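Local coordinates for protein pectinesterase A (Erwinia chrysanthemi, PDB 2NTP) that hydrolyses the methyl esters of galacturonate units in pectin, releasing methanol, in the first step of plant tissue maceration and soft rot, at residues R162-C168 against T182-C188; I50-H56 against I93-S99. The contacts are given in a common frame with arbitrary orientation. Residue numbers count along the deposited sequence, not the author numbering.

Contact 1: R162-C168 against T182-C188; sequences RSFFSDC and TALFNNC
Phe-165 lays one ring face near CE2 of Phe-185, its counterpart one strand on: the planes lie 13° apart, the centroids 4.8 Å, CD1 of Phe-165 3.4 Å from CE2 of Phe-185, slid so that they barely overlap. Both take chi1 m, so the rings lean the same way; such stacking of equivalent residues on successive coils characterises the right-handed parallel beta-helix. Strands 162-166 and 182-186 run parallel (13°, axes 4.7 Å apart) in exact register, Arg-162 beside Thr-182 through Cys-168 beside Cys-188. Backbone hydrogen bonds run Ser-163 N to Thr-182 O (2.8 Å), Leu-184 N to Ser-163 O (3.0 Å), Phe-165 N to Leu-184 O (2.8 Å), Asn-186 N to Phe-165 O (2.8 Å) and Asp-167 N to Asn-186 O (3.1 Å). Small Ser-163 and Ala-183 share the phenylalanines' interior face; on the other, CD1 of Phe-164 meets CD2 of Leu-184 at 3.7 Å. Asp-167 and Asn-187 turn the chain with positive phi (54°, 56°), and ND2 of Asn-187 donates to OD1 of Asp-167 (2.8 Å). A disulfide, SG of Cys-168 to SG of Cys-188 (2.1 Å, chi3 120°), locks successive coils. Strands 142-145 and 220-223 flank the pair; strand 156-158 packs against the interior face, helix 330-334 against Phe-164 and Leu-184.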
ATOM      1  N   ARG A 162       6.240   9.137   7.516  1.00  9.33           N
ATOM      2  CA  ARG A 162       6.934   7.855   7.595  1.00  8.90           C
ATOM      3  C   ARG A 162       6.011   6.734   8.039  1.00  8.33           C
ATOM      4  O   ARG A 162       5.230   6.885   8.975  1.00  8.34           O
ATOM      5  CB  ARG A 162       8.127   7.941   8.552  1.00  9.23           C
ATOM      6  CG  ARG A 162       8.988   9.169   8.343  1.00 11.26           C
ATOM      7  CD  ARG A 162       8.757  10.173   9.468  1.00 16.35           C
ATOM      8  NE  ARG A 162       9.852  10.101  10.411  1.00 17.84           N
ATOM      9  CZ  ARG A 162       9.913  10.723  11.586  1.00 16.93           C
ATOM     10  NH1 ARG A 162       8.916  11.482  12.036  1.00 16.51           N
ATOM     11  NH2 ARG A 162      10.997  10.560  12.319  1.00 17.45           N
ATOM     12  N   SER A 163       6.107   5.606   7.348  1.00  7.69           N
ATOM     13  CA  SER A 163       5.399   4.399   7.749  1.00  7.25           C
ATOM     14  C   SER A 163       6.378   3.235   7.726  1.00  6.68           C
ATOM     15  O   SER A 163       7.332   3.234   6.948  1.00  6.59           O
ATOM     16  CB  SER A 163       4.236   4.121   6.805  1.00  7.38           C
ATOM     17  OG  SER A 163       4.704   4.086   5.475  1.00 10.06           O
ATOM     18  N   PHE A 164       6.135   2.251   8.580  1.00  6.28           N
ATOM     19  CA  PHE A 164       7.007   1.080   8.661  1.00  6.37           C
ATOM     20  C   PHE A 164       6.148  -0.171   8.670  1.00  6.15           C
ATOM     21  O   PHE A 164       5.199  -0.275   9.451  1.00  6.01           O
ATOM     22  CB  PHE A 164       7.893   1.160   9.913  1.00  6.57           C
ATOM     23  CG  PHE A 164       8.813  -0.027  10.100  1.00  6.82           C
ATOM     24  CD1 PHE A 164       9.685  -0.430   9.092  1.00  7.80           C
ATOM     25  CD2 PHE A 164       8.819  -0.724  11.304  1.00  7.70           C
ATOM     26  CE1 PHE A 164      10.539  -1.526   9.271  1.00  8.57           C
ATOM     27  CE2 PHE A 164       9.673  -1.818  11.500  1.00  7.76           C
ATOM     28  CZ  PHE A 164      10.531  -2.219  10.481  1.00  7.97           C
ATOM     29  N   PHE A 165       6.471  -1.095   7.768  1.00  5.95           N
ATOM     30  CA  PHE A 165       5.754  -2.354   7.613  1.00  6.11           C
ATOM     31  C   PHE A 165       6.725  -3.489   7.876  1.00  6.38           C
ATOM     32  O   PHE A 165       7.776  -3.576   7.243  1.00  6.34           O
ATOM     33  CB  PHE A 165       5.174  -2.463   6.202  1.00  6.54           C
ATOM     34  CG  PHE A 165       4.169  -1.392   5.883  1.00  6.40           C
ATOM     35  CD1 PHE A 165       4.587  -0.120   5.485  1.00  7.36           C
ATOM     36  CD2 PHE A 165       2.806  -1.655   5.980  1.00  7.62           C
ATOM     37  CE1 PHE A 165       3.661   0.876   5.200  1.00  7.37           C
ATOM     38  CE2 PHE A 165       1.868  -0.666   5.688  1.00  8.12           C
ATOM     39  CZ  PHE A 165       2.297   0.604   5.303  1.00  7.76           C
ATOM     40  N   SER A 166       6.363  -4.351   8.818  1.00  6.57           N
ATOM     41  CA  SER A 166       7.269  -5.385   9.303  1.00  7.11           C
ATOM     42  C   SER A 166       6.545  -6.721   9.384  1.00  7.03           C
ATOM     43  O   SER A 166       5.421  -6.783   9.886  1.00  7.09           O
ATOM     44  CB  SER A 166       7.794  -4.981  10.684  1.00  7.44           C
ATOM     45  OG  SER A 166       8.540  -6.019  11.298  1.00  9.03           O
ATOM     46  N   ASP A 167       7.192  -7.782   8.895  1.00  7.03           N
ATOM     47  CA  ASP A 167       6.636  -9.142   8.935  1.00  7.25           C
ATOM     48  C   ASP A 167       5.250  -9.158   8.303  1.00  6.74           C
ATOM     49  O   ASP A 167       4.293  -9.711   8.857  1.00  7.04           O
ATOM     50  CB  ASP A 167       6.590  -9.692  10.375  1.00  7.82           C
ATOM     51  CG  ASP A 167       7.935  -9.613  11.086  1.00  9.83           C
ATOM     52  OD1 ASP A 167       8.992  -9.547  10.419  1.00 12.13           O
ATOM     53  OD2 ASP A 167       7.932  -9.619  12.335  1.00 13.14           O
ATOM     54  N   CYS A 168       5.160  -8.550   7.127  0.50  5.67           N
ATOM     55  CA  CYS A 168       3.877  -8.248   6.534  0.50  5.03           C
ATOM     56  C   CYS A 168       3.624  -9.036   5.251  0.50  4.83           C
ATOM     57  O   CYS A 168       4.544  -9.612   4.670  0.50  4.27           O
ATOM     58  CB  CYS A 168       3.756  -6.736   6.312  0.50  5.11           C
ATOM     59  SG  CYS A 168       4.504  -6.057   4.808  0.50  4.59           S
ATOM     60  N   THR A 182       7.330   8.212   2.911  1.00  7.32           N
ATOM     61  CA  THR A 182       8.535   7.465   3.221  1.00  7.37           C
ATOM     62  C   THR A 182       8.036   6.175   3.862  1.00  7.15           C
ATOM     63  O   THR A 182       7.551   6.183   4.992  1.00  7.36           O
ATOM     64  CB  THR A 182       9.450   8.236   4.193  1.00  7.31           C
ATOM     65  OG1 THR A 182       9.870   9.468   3.581  1.00  8.24           O
ATOM     66  CG2 THR A 182      10.676   7.409   4.550  1.00  7.93           C
ATOM     67  N   ALA A 183       8.121   5.078   3.116  1.00  6.82           N
ATOM     68  CA  ALA A 183       7.568   3.814   3.571  1.00  6.34           C
ATOM     69  C   ALA A 183       8.636   2.738   3.504  1.00  6.39           C
ATOM     70  O   ALA A 183       9.172   2.443   2.430  1.00  6.21           O
ATOM     71  CB  ALA A 183       6.348   3.423   2.727  1.00  6.48           C
ATOM     72  N   LEU A 184       8.952   2.178   4.668  1.00  6.04           N
ATOM     73  CA  LEU A 184       9.973   1.146   4.801  1.00  6.09           C
ATOM     74  C   LEU A 184       9.299  -0.196   5.052  1.00  6.33           C
ATOM     75  O   LEU A 184       8.411  -0.302   5.906  1.00  6.87           O
ATOM     76  CB  LEU A 184      10.928   1.488   5.959  1.00  6.02           C
ATOM     77  CG  LEU A 184      12.033   0.486   6.323  1.00  5.37           C
ATOM     78  CD1 LEU A 184      13.045   0.323   5.175  1.00  6.84           C
ATOM     79  CD2 LEU A 184      12.744   0.919   7.597  1.00  6.35           C
ATOM     80  N   PHE A 185       9.729  -1.210   4.303  1.00  6.74           N
ATOM     81  CA  PHE A 185       9.155  -2.548   4.392  1.00  6.76           C
ATOM     82  C   PHE A 185      10.277  -3.508   4.740  1.00  7.44           C
ATOM     83  O   PHE A 185      11.290  -3.561   4.034  1.00  8.19           O
ATOM     84  CB  PHE A 185       8.516  -2.953   3.054  1.00  6.86           C
ATOM     85  CG  PHE A 185       7.450  -2.003   2.579  1.00  6.05           C
ATOM     86  CD1 PHE A 185       7.784  -0.834   1.887  1.00  5.69           C
ATOM     87  CD2 PHE A 185       6.108  -2.270   2.834  1.00  6.57           C
ATOM     88  CE1 PHE A 185       6.796   0.047   1.463  1.00  6.28           C
ATOM     89  CE2 PHE A 185       5.115  -1.397   2.412  1.00  6.56           C
ATOM     90  CZ  PHE A 185       5.455  -0.235   1.729  1.00  6.61           C
ATOM     91  N   ASN A 186      10.113  -4.248   5.831  1.00  7.61           N
ATOM     92  CA  ASN A 186      11.111  -5.241   6.220  1.00  8.08           C
ATOM     93  C   ASN A 186      10.504  -6.610   6.479  1.00  8.10           C
ATOM     94  O   ASN A 186       9.509  -6.735   7.198  1.00  7.98           O
ATOM     95  CB  ASN A 186      11.915  -4.783   7.437  1.00  8.43           C
ATOM     96  CG  ASN A 186      13.058  -5.739   7.765  1.00  9.78           C
ATOM     97  OD1 ASN A 186      13.004  -6.474   8.750  1.00 13.27           O
ATOM     98  ND2 ASN A 186      14.067  -5.768   6.910  1.00 10.34           N
ATOM     99  N   ASN A 187      11.115  -7.636   5.890  1.00  8.20           N
ATOM    100  CA  ASN A 187      10.649  -9.016   6.043  1.00  8.54           C
ATOM    101  C   ASN A 187       9.185  -9.184   5.634  1.00  8.48           C
ATOM    102  O   ASN A 187       8.397  -9.824   6.333  1.00  8.83           O
ATOM    103  CB  ASN A 187      10.904  -9.531   7.469  1.00  9.06           C
ATOM    104  CG  ASN A 187      10.724 -11.030   7.591  1.00 10.58           C
ATOM    105  OD1 ASN A 187      11.093 -11.787   6.692  1.00 13.87           O
ATOM    106  ND2 ASN A 187      10.153 -11.467   8.704  1.00 12.54           N
ATOM    107  N   CYS A 188       8.840  -8.590   4.493  1.00  8.19           N
ATOM    108  CA  CYS A 188       7.488  -8.670   3.958  1.00  8.27           C
ATOM    109  C   CYS A 188       7.424  -9.587   2.744  1.00  8.25           C
ATOM    110  O   CYS A 188       8.407  -9.717   1.999  1.00  8.19           O
ATOM    111  CB  CYS A 188       6.989  -7.276   3.578  1.00  8.30           C
ATOM    112  SG  CYS A 188       6.546  -6.226   4.981  1.00  8.81           S
TER
HETATM  113  O   HOH W   1       4.245   6.730   4.544  1.00 11.89           O
HETATM  114  O   HOH W   2      11.156  -6.297  10.815  1.00 20.84           O

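Contact 2: I50-H56 against I93-S99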
ATOM      1  N   ILE A  50      -9.039   7.032  10.863  1.00 12.02           N
ATOM      2  CA  ILE A  50      -8.369   7.246  12.142  1.00 12.29           C
ATOM      3  C   ILE A  50      -7.872   8.681  12.234  1.00 12.42           C
ATOM      4  O   ILE A  50      -7.005   9.090  11.466  1.00 12.29           O
ATOM      5  CB  ILE A  50      -7.173   6.267  12.327  1.00 12.45           C
ATOM      6  CG1 ILE A  50      -7.617   4.799  12.193  1.00 13.37           C
ATOM      7  CG2 ILE A  50      -6.430   6.551  13.636  1.00 12.08           C
ATOM      8  CD1 ILE A  50      -8.852   4.413  12.973  1.00 15.21           C
ATOM      9  N   THR A  51      -8.423   9.440  13.179  1.00 12.85           N
ATOM     10  CA  THR A  51      -8.058  10.846  13.345  1.00 13.54           C
ATOM     11  C   THR A  51      -7.490  11.123  14.730  1.00 13.84           C
ATOM     12  O   THR A  51      -7.056  12.241  15.011  1.00 14.81           O
ATOM     13  CB  THR A  51      -9.260  11.788  13.101  1.00 13.45           C
ATOM     14  OG1 THR A  51     -10.324  11.445  13.997  1.00 14.26           O
ATOM     15  CG2 THR A  51      -9.741  11.682  11.654  1.00 13.81           C
ATOM     16  N   ARG A  52      -7.509  10.111  15.589  1.00 13.87           N
ATOM     17  CA  ARG A  52      -6.960  10.234  16.930  1.00 13.86           C
ATOM     18  C   ARG A  52      -5.514   9.760  16.964  1.00 13.47           C
ATOM     19  O   ARG A  52      -5.198   8.644  16.543  1.00 13.56           O
ATOM     20  CB  ARG A  52      -7.785   9.442  17.938  1.00 14.09           C
ATOM     21  CG  ARG A  52      -7.471   9.812  19.383  1.00 14.96           C
ATOM     22  CD  ARG A  52      -8.008   8.773  20.330  1.00 16.26           C
ATOM     23  NE  ARG A  52      -7.770   9.119  21.730  1.00 16.29           N
ATOM     24  CZ  ARG A  52      -6.630   8.896  22.381  1.00 17.26           C
ATOM     25  NH1 ARG A  52      -5.592   8.341  21.763  1.00 16.15           N
ATOM     26  NH2 ARG A  52      -6.525   9.235  23.659  1.00 18.06           N
ATOM     27  N   ASN A  53      -4.648  10.628  17.481  1.00 13.15           N
ATOM     28  CA  ASN A  53      -3.237  10.305  17.670  1.00 12.49           C
ATOM     29  C   ASN A  53      -3.041   9.209  18.711  1.00 12.03           C
ATOM     30  O   ASN A  53      -3.825   9.100  19.659  1.00 11.76           O
ATOM     31  CB  ASN A  53      -2.459  11.554  18.098  1.00 12.84           C
ATOM     32  CG  ASN A  53      -2.388  12.615  17.006  1.00 12.94           C
ATOM     33  OD1 ASN A  53      -2.441  12.316  15.811  1.00 13.53           O
ATOM     34  ND2 ASN A  53      -2.248  13.869  17.420  1.00 14.89           N
ATOM     35  N   ASN A  54      -1.991   8.404  18.529  1.00 11.36           N
ATOM     36  CA  ASN A  54      -1.587   7.397  19.516  1.00 11.08           C
ATOM     37  C   ASN A  54      -2.634   6.291  19.710  1.00 10.90           C
ATOM     38  O   ASN A  54      -2.838   5.791  20.822  1.00 10.87           O
ATOM     39  CB  ASN A  54      -1.251   8.090  20.852  1.00 11.21           C
ATOM     40  CG  ASN A  54      -0.134   7.403  21.626  1.00 11.38           C
ATOM     41  OD1 ASN A  54       0.367   6.341  21.247  1.00 11.25           O
ATOM     42  ND2 ASN A  54       0.262   8.021  22.733  1.00 11.21           N
ATOM     43  N   LEU A  55      -3.309   5.932  18.617  1.00 10.57           N
ATOM     44  CA  LEU A  55      -4.272   4.830  18.616  1.00 10.84           C
ATOM     45  C   LEU A  55      -3.605   3.572  18.086  1.00 10.58           C
ATOM     46  O   LEU A  55      -2.820   3.641  17.132  1.00 10.24           O
ATOM     47  CB  LEU A  55      -5.504   5.167  17.770  1.00 11.32           C
ATOM     48  CG  LEU A  55      -6.512   4.021  17.598  1.00 12.55           C
ATOM     49  CD1 LEU A  55      -7.273   3.750  18.898  1.00 14.50           C
ATOM     50  CD2 LEU A  55      -7.461   4.295  16.454  1.00 14.14           C
ATOM     51  N   HIS A  56      -3.923   2.439  18.710  1.00 10.25           N
ATOM     52  CA  HIS A  56      -3.260   1.160  18.427  1.00 10.32           C
ATOM     53  C   HIS A  56      -4.256   0.007  18.384  1.00 10.52           C
ATOM     54  O   HIS A  56      -5.033  -0.195  19.322  1.00 10.52           O
ATOM     55  CB  HIS A  56      -2.159   0.901  19.456  1.00 10.14           C
ATOM     56  CG  HIS A  56      -1.251   2.073  19.654  1.00  9.85           C
ATOM     57  ND1 HIS A  56      -0.146   2.300  18.862  1.00  9.02           N
ATOM     58  CD2 HIS A  56      -1.318   3.116  20.514  1.00  9.39           C
ATOM     59  CE1 HIS A  56       0.444   3.415  19.244  1.00  9.31           C
ATOM     60  NE2 HIS A  56      -0.256   3.939  20.235  1.00  9.16           N
ATOM     61  N   ILE A  93      -5.611   6.312   7.536  1.00  7.91           N
ATOM     62  CA  ILE A  93      -4.874   6.788   8.714  1.00  8.19           C
ATOM     63  C   ILE A  93      -4.533   8.259   8.540  1.00  8.79           C
ATOM     64  O   ILE A  93      -3.695   8.615   7.701  1.00  8.57           O
ATOM     65  CB  ILE A  93      -3.567   5.975   8.981  1.00  8.28           C
ATOM     66  CG1 ILE A  93      -3.831   4.464   9.016  1.00  8.09           C
ATOM     67  CG2 ILE A  93      -2.883   6.467  10.268  1.00  7.55           C
ATOM     68  CD1 ILE A  93      -4.799   4.000  10.102  1.00  7.95           C
ATOM     69  N   SER A  94      -5.204   9.104   9.322  1.00  9.82           N
ATOM     70  CA  SER A  94      -5.024  10.556   9.276  1.00 10.93           C
ATOM     71  C   SER A  94      -4.663  11.073  10.666  1.00 11.25           C
ATOM     72  O   SER A  94      -5.169  12.107  11.118  1.00 11.71           O
ATOM     73  CB  SER A  94      -6.299  11.241   8.782  1.00 10.96           C
ATOM     74  OG  SER A  94      -6.565  10.894   7.434  1.00 13.71           O
ATOM     75  N   ALA A  95      -3.801  10.320  11.342  1.00 11.36           N
ATOM     76  CA  ALA A  95      -3.332  10.666  12.677  1.00 11.25           C
ATOM     77  C   ALA A  95      -1.902  10.171  12.836  1.00 11.40           C
ATOM     78  O   ALA A  95      -1.410   9.381  12.025  1.00 11.82           O
ATOM     79  CB  ALA A  95      -4.226  10.049  13.729  1.00 11.67           C
ATOM     80  N   LYS A  96      -1.239  10.644  13.887  1.00 10.83           N
ATOM     81  CA  LYS A  96       0.145  10.283  14.154  1.00 10.80           C
ATOM     82  C   LYS A  96       0.234   9.136  15.145  1.00  9.92           C
ATOM     83  O   LYS A  96      -0.678   8.921  15.938  1.00  9.97           O
ATOM     84  CB  LYS A  96       0.907  11.494  14.695  1.00 11.13           C
ATOM     85  CG  LYS A  96       1.057  12.604  13.683  1.00 12.94           C
ATOM     86  CD  LYS A  96       1.724  13.816  14.283  1.00 17.13           C
ATOM     87  CE  LYS A  96       1.855  14.914  13.240  1.00 18.76           C
ATOM     88  NZ  LYS A  96       0.537  15.243  12.629  1.00 21.39           N
ATOM     89  N   ASP A  97       1.348   8.407  15.081  1.00  9.53           N
ATOM     90  CA  ASP A  97       1.672   7.341  16.038  1.00  8.93           C
ATOM     91  C   ASP A  97       0.621   6.238  16.118  1.00  8.77           C
ATOM     92  O   ASP A  97       0.338   5.708  17.196  1.00  8.76           O
ATOM     93  CB  ASP A  97       1.993   7.934  17.414  1.00  8.96           C
ATOM     94  CG  ASP A  97       3.183   8.868  17.368  1.00  8.89           C
ATOM     95  OD1 ASP A  97       4.265   8.435  16.917  1.00  9.43           O
ATOM     96  OD2 ASP A  97       3.039  10.037  17.771  1.00  9.77           O
ATOM     97  N   PHE A  98       0.057   5.897  14.960  1.00  8.32           N
ATOM     98  CA  PHE A  98      -0.849   4.766  14.838  1.00  8.27           C
ATOM     99  C   PHE A  98      -0.041   3.486  14.714  1.00  8.00           C
ATOM    100  O   PHE A  98       1.021   3.485  14.090  1.00  8.29           O
ATOM    101  CB  PHE A  98      -1.735   4.915  13.592  1.00  8.31           C
ATOM    102  CG  PHE A  98      -2.634   3.729  13.344  1.00  8.96           C
ATOM    103  CD1 PHE A  98      -3.832   3.594  14.046  1.00  9.56           C
ATOM    104  CD2 PHE A  98      -2.276   2.731  12.427  1.00  9.27           C
ATOM    105  CE1 PHE A  98      -4.664   2.493  13.837  1.00  9.35           C
ATOM    106  CE2 PHE A  98      -3.103   1.622  12.216  1.00  9.75           C
ATOM    107  CZ  PHE A  98      -4.298   1.503  12.917  1.00  9.41           C
ATOM    108  N   SER A  99      -0.542   2.403  15.296  1.00  7.87           N
ATOM    109  CA  SER A  99      -0.026   1.072  14.981  1.00  7.96           C
ATOM    110  C   SER A  99      -1.148   0.058  14.822  1.00  7.95           C
ATOM    111  O   SER A  99      -2.190   0.158  15.473  1.00  7.58           O
ATOM    112  CB  SER A  99       1.011   0.592  16.007  1.00  8.34           C
ATOM    113  OG  SER A  99       0.428   0.262  17.254  1.00  8.51           O
TER
HETATM  114  O   HOH W   3      -5.329  14.387  12.875  1.00 44.01           O
HETATM  115  O   HOH W   4      -3.070   7.105  15.753  1.00  9.95           O
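Two successive coils of the parallel beta-helix turn the same corner here, each swinging from one sheet into the next. Asn-54 and Asp-97 occupy equivalent places at the bend, both with positive phi (65° and 58°), a backbone shape that asparagine and aspartate tolerate well. Before it, Asn-53, chi1 m, swings its amide over the neighbouring coil, so that OD1 accepts from Lys-96 N at 2.8 Å; a side chain thus stands in for a backbone acceptor where the strand pairing is interrupted. Ala-95 suits the crowded inside of the bend: its CB lies 3.3 Å from Arg-52 O, leaving little room for anything larger. Ile-50 and Ile-93 share the m,m rotamer and nest in register, CG1 of Ile-50 3.6 Å from CD1 of Ile-93. The t rotamer of Phe-98 brings CD1 to 4.0 Å from CG2 of Ile-50 and CE1 to 4.2 Å from CD2 of Leu-55, filling the space under the corner, which Ile-25 of helix 21-26 also borders. Asp-97 sends its carboxylate to a salt bridge with Arg-141. His-56, chi1 m, uses both ring nitrogens: NE2 donates to Asn-54 OD1 at 2.7 Å, and ND1 shares a 2.7 Å hydrogen bond with Ser-99 OG.

In the fold
From the N terminus, the chain passes strand 35-39 and reaches 50-56, then makes a further circuit before 93-99 settles alongside it, so contact 2 closes a loop with 36 intervening residues. Only later does contact 1 open, joining 162-168 to 182-188 across a shorter circuit of 13 residues. The two are in series and neither nest nor cross. Both reach the same long parallel sheet, where strands 99-101 and 142-145 lie between strands 55-59 and 162-166; their centres are 17 Å apart and their nearest atoms about 7 Å. Contact 2 joins coils where they enter that sheet, contact 1 along it and at the turn by which they leave.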